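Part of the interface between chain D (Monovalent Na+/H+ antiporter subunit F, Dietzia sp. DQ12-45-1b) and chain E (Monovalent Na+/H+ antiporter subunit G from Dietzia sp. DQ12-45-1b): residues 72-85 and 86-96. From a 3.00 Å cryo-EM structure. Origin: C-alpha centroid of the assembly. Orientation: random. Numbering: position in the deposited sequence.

Chain D (72-85) SALSLARLMSGGRR
Chain E, residues 86-96: MYIARAGFLSG

Helix 72-80 of chain D and helix 86-95 of chain E run nearly parallel, 8° apart, with axes 8.5 Å apart at closest approach. The register pairs Ala77(D) CA with Ile88(E) CA at 5.0 Å and Ser81(D) CA with Ala91(E) CA at 5.2 Å. The contact buries 526 Å² and is mainly apolar.

Small residues let the backbones come close. Ala77(D) CB lies 4.1 Å from Ala91(E) CB, and Ala91(E) CB lies 3.6 Å from Ala77(D) O.

Ile88(E) is m,m. Its CA-CB bond points sideways, but CD1 reaches across as a knob among Ala73(D), Leu76(D), Ala77(D) and Met80(D), 3.7 Å from Met80(D) SD. The CA-CB bond of Met80(D) points toward chain E; the chi angles are -62°, 162° and 37°. This lays CE on the helix backbone, 3.3 Å from both Ile88(E) O and Gly92(E) N. Gly92(E) has no side chain beside that methyl.

Leu74(D), m,t, brings CD2 to the ring edge of Tyr87(E), 3.5 Å from CD2. Tyr87(E) has chi1 -85°. The CA-CB bond of Ser95(E) points toward chain D, and its CB lies 3.3 Å from Met80(D) O; chi1 is t, and OG is hydrogen-bonded elsewhere in the structure.

After the chain D helix, Ser81(D) to Arg84(D) form a type I' turn, with glycines at both positive-phi positions. Beyond it, Arg85(D) O lies 2.9 Å from NH2 of Arg90(E), with chi angles of 175°, -136°, 173° and -172°.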

# COMPACT_ATOMS: atom_id res chain seq x y z
N SER D 72 15.05 -11.76 -32.53
CA SER D 72 13.91 -10.85 -32.55
C SER D 72 13.24 -10.77 -33.91
O SER D 72 12.29 -10.00 -34.07
CB SER D 72 14.34 -9.45 -32.10
OG SER D 72 14.85 -8.71 -33.19
N ALA D 73 13.73 -11.53 -34.90
CA ALA D 73 13.07 -11.64 -36.19
C ALA D 73 12.35 -12.98 -36.34
O ALA D 73 11.17 -13.01 -36.69
CB ALA D 73 14.08 -11.46 -37.32
N LEU D 74 13.05 -14.08 -36.07
CA LEU D 74 12.42 -15.40 -36.06
C LEU D 74 11.18 -15.41 -35.18
O LEU D 74 10.12 -15.91 -35.58
CB LEU D 74 13.42 -16.45 -35.58
CG LEU D 74 14.72 -16.58 -36.36
CD1 LEU D 74 15.62 -17.62 -35.71
CD2 LEU D 74 14.45 -16.94 -37.80
N SER D 75 11.29 -14.83 -33.99
CA SER D 75 10.14 -14.76 -33.08
C SER D 75 8.97 -14.05 -33.74
O SER D 75 7.82 -14.48 -33.59
CB SER D 75 10.54 -14.07 -31.78
OG SER D 75 10.71 -12.68 -31.99
N LEU D 76 9.24 -12.97 -34.48
CA LEU D 76 8.17 -12.30 -35.21
C LEU D 76 7.48 -13.26 -36.16
O LEU D 76 6.24 -13.29 -36.24
CB LEU D 76 8.71 -11.09 -35.96
CG LEU D 76 9.16 -9.91 -35.10
CD1 LEU D 76 9.35 -8.67 -35.95
CD2 LEU D 76 8.16 -9.66 -33.99
N ALA D 77 8.26 -14.07 -36.88
CA ALA D 77 7.67 -15.14 -37.68
C ALA D 77 6.82 -16.06 -36.81
O ALA D 77 5.67 -16.36 -37.14
CB ALA D 77 8.77 -15.93 -38.39
N ARG D 78 7.37 -16.48 -35.67
CA ARG D 78 6.62 -17.31 -34.74
C ARG D 78 5.34 -16.64 -34.27
O ARG D 78 4.42 -17.33 -33.81
CB ARG D 78 7.50 -17.67 -33.53
CG ARG D 78 6.94 -18.78 -32.66
CD ARG D 78 6.63 -20.02 -33.47
NE ARG D 78 7.77 -20.46 -34.26
CZ ARG D 78 8.71 -21.29 -33.82
NH1 ARG D 78 8.63 -21.77 -32.59
NH2 ARG D 78 9.71 -21.64 -34.60
N LEU D 79 5.26 -15.31 -34.37
CA LEU D 79 4.02 -14.63 -34.03
C LEU D 79 3.07 -14.52 -35.21
O LEU D 79 1.85 -14.54 -35.01
CB LEU D 79 4.33 -13.23 -33.48
CG LEU D 79 3.16 -12.52 -32.81
CD1 LEU D 79 2.43 -13.47 -31.89
CD2 LEU D 79 3.65 -11.32 -32.03
N MET D 80 3.60 -14.42 -36.43
CA MET D 80 2.72 -14.39 -37.60
C MET D 80 2.04 -15.73 -37.81
O MET D 80 0.89 -15.78 -38.28
CB MET D 80 3.52 -14.00 -38.84
CG MET D 80 4.13 -12.62 -38.75
SD MET D 80 5.45 -12.36 -39.94
CE MET D 80 4.80 -13.26 -41.34
N SER D 81 2.72 -16.83 -37.48
CA SER D 81 2.14 -18.16 -37.57
C SER D 81 1.24 -18.48 -36.38
O SER D 81 0.90 -19.65 -36.18
CB SER D 81 3.25 -19.21 -37.67
OG SER D 81 2.74 -20.50 -37.43
N GLY D 82 0.86 -17.48 -35.59
CA GLY D 82 -0.02 -17.69 -34.46
C GLY D 82 0.57 -18.54 -33.36
O GLY D 82 -0.17 -19.14 -32.58
N GLY D 83 1.90 -18.62 -33.28
CA GLY D 83 2.54 -19.44 -32.27
C GLY D 83 2.76 -20.86 -32.76
O GLY D 83 3.69 -21.54 -32.31
N ARG D 84 1.91 -21.31 -33.68
CA ARG D 84 2.04 -22.65 -34.22
C ARG D 84 3.32 -22.76 -35.05
O ARG D 84 3.63 -21.89 -35.86
CB ARG D 84 0.83 -22.99 -35.08
CG ARG D 84 -0.46 -23.15 -34.30
CD ARG D 84 -1.66 -23.26 -35.23
NE ARG D 84 -2.85 -23.75 -34.54
CZ ARG D 84 -4.04 -23.90 -35.12
NH1 ARG D 84 -4.19 -23.60 -36.40
NH2 ARG D 84 -5.07 -24.35 -34.42
N ARG D 85 4.05 -23.85 -34.84
CA ARG D 85 5.29 -24.09 -35.57
C ARG D 85 5.01 -24.31 -37.06
O ARG D 85 5.08 -23.37 -37.85
CB ARG D 85 6.02 -25.29 -35.00
CG ARG D 85 6.97 -24.96 -33.87
CD ARG D 85 6.25 -24.92 -32.55
NE ARG D 85 7.14 -24.54 -31.46
CZ ARG D 85 6.74 -24.34 -30.21
NH1 ARG D 85 5.46 -24.47 -29.89
NH2 ARG D 85 7.62 -24.00 -29.28
N MET E 86 13.47 -15.84 -44.96
CA MET E 86 12.84 -17.11 -45.32
C MET E 86 11.67 -17.42 -44.41
O MET E 86 10.56 -17.72 -44.87
CB MET E 86 13.88 -18.24 -45.26
CG MET E 86 14.72 -18.37 -46.51
SD MET E 86 16.39 -18.94 -46.18
CE MET E 86 16.05 -20.29 -45.06
N TYR E 87 11.88 -17.32 -43.10
CA TYR E 87 10.82 -17.67 -42.16
C TYR E 87 9.71 -16.63 -42.14
O TYR E 87 8.55 -16.98 -41.93
CB TYR E 87 11.40 -17.86 -40.76
CG TYR E 87 11.93 -19.25 -40.53
CD1 TYR E 87 11.60 -20.29 -41.38
CD2 TYR E 87 12.77 -19.52 -39.46
CE1 TYR E 87 12.09 -21.56 -41.18
CE2 TYR E 87 13.26 -20.79 -39.24
CZ TYR E 87 12.92 -21.80 -40.11
OH TYR E 87 13.41 -23.07 -39.90
N ILE E 88 10.04 -15.35 -42.38
CA ILE E 88 8.99 -14.34 -42.47
C ILE E 88 8.09 -14.62 -43.66
O ILE E 88 6.87 -14.56 -43.56
CB ILE E 88 9.61 -12.93 -42.54
CG1 ILE E 88 10.18 -12.53 -41.18
CG2 ILE E 88 8.57 -11.92 -42.98
CD1 ILE E 88 9.16 -12.51 -40.08
N ALA E 89 8.69 -14.95 -44.81
CA ALA E 89 7.88 -15.27 -45.99
C ALA E 89 7.04 -16.52 -45.75
O ALA E 89 5.86 -16.56 -46.13
CB ALA E 89 8.78 -15.45 -47.21
N ARG E 90 7.62 -17.55 -45.13
CA ARG E 90 6.87 -18.77 -44.88
C ARG E 90 5.69 -18.51 -43.94
O ARG E 90 4.57 -18.95 -44.20
CB ARG E 90 7.78 -19.85 -44.30
CG ARG E 90 7.05 -21.11 -43.89
CD ARG E 90 7.52 -21.60 -42.55
NE ARG E 90 6.71 -22.71 -42.06
CZ ARG E 90 6.81 -23.23 -40.84
NH1 ARG E 90 7.69 -22.74 -39.98
NH2 ARG E 90 6.03 -24.24 -40.48
N ALA E 91 5.94 -17.78 -42.85
CA ALA E 91 4.86 -17.48 -41.91
C ALA E 91 3.81 -16.57 -42.54
O ALA E 91 2.63 -16.66 -42.18
CB ALA E 91 5.44 -16.84 -40.65
N GLY E 92 4.21 -15.69 -43.46
CA GLY E 92 3.23 -14.89 -44.17
C GLY E 92 2.36 -15.74 -45.06
O GLY E 92 1.15 -15.52 -45.15
N PHE E 93 2.96 -16.72 -45.74
CA PHE E 93 2.16 -17.67 -46.51
C PHE E 93 1.19 -18.42 -45.62
O PHE E 93 0.00 -18.57 -45.95
CB PHE E 93 3.07 -18.65 -47.25
CG PHE E 93 2.33 -19.70 -48.02
CD1 PHE E 93 1.91 -20.87 -47.41
CD2 PHE E 93 2.06 -19.52 -49.37
CE1 PHE E 93 1.23 -21.83 -48.12
CE2 PHE E 93 1.38 -20.49 -50.08
CZ PHE E 93 0.96 -21.64 -49.45
N LEU E 94 1.67 -18.91 -44.48
CA LEU E 94 0.80 -19.65 -43.57
C LEU E 94 -0.30 -18.76 -43.00
O LEU E 94 -1.46 -19.17 -42.91
CB LEU E 94 1.62 -20.28 -42.45
CG LEU E 94 2.47 -21.48 -42.86
CD1 LEU E 94 3.02 -22.18 -41.63
CD2 LEU E 94 1.65 -22.44 -43.70
N SER E 95 0.05 -17.53 -42.60
CA SER E 95 -0.95 -16.63 -42.03
C SER E 95 -1.94 -16.13 -43.06
O SER E 95 -2.99 -15.60 -42.69
CB SER E 95 -0.26 -15.45 -41.35
OG SER E 95 -1.22 -14.55 -40.83
N GLY E 96 -1.65 -16.29 -44.35
CA GLY E 96 -2.58 -15.90 -45.38
C GLY E 96 -2.22 -14.63 -46.12
O GLY E 96 -3.10 -13.83 -46.46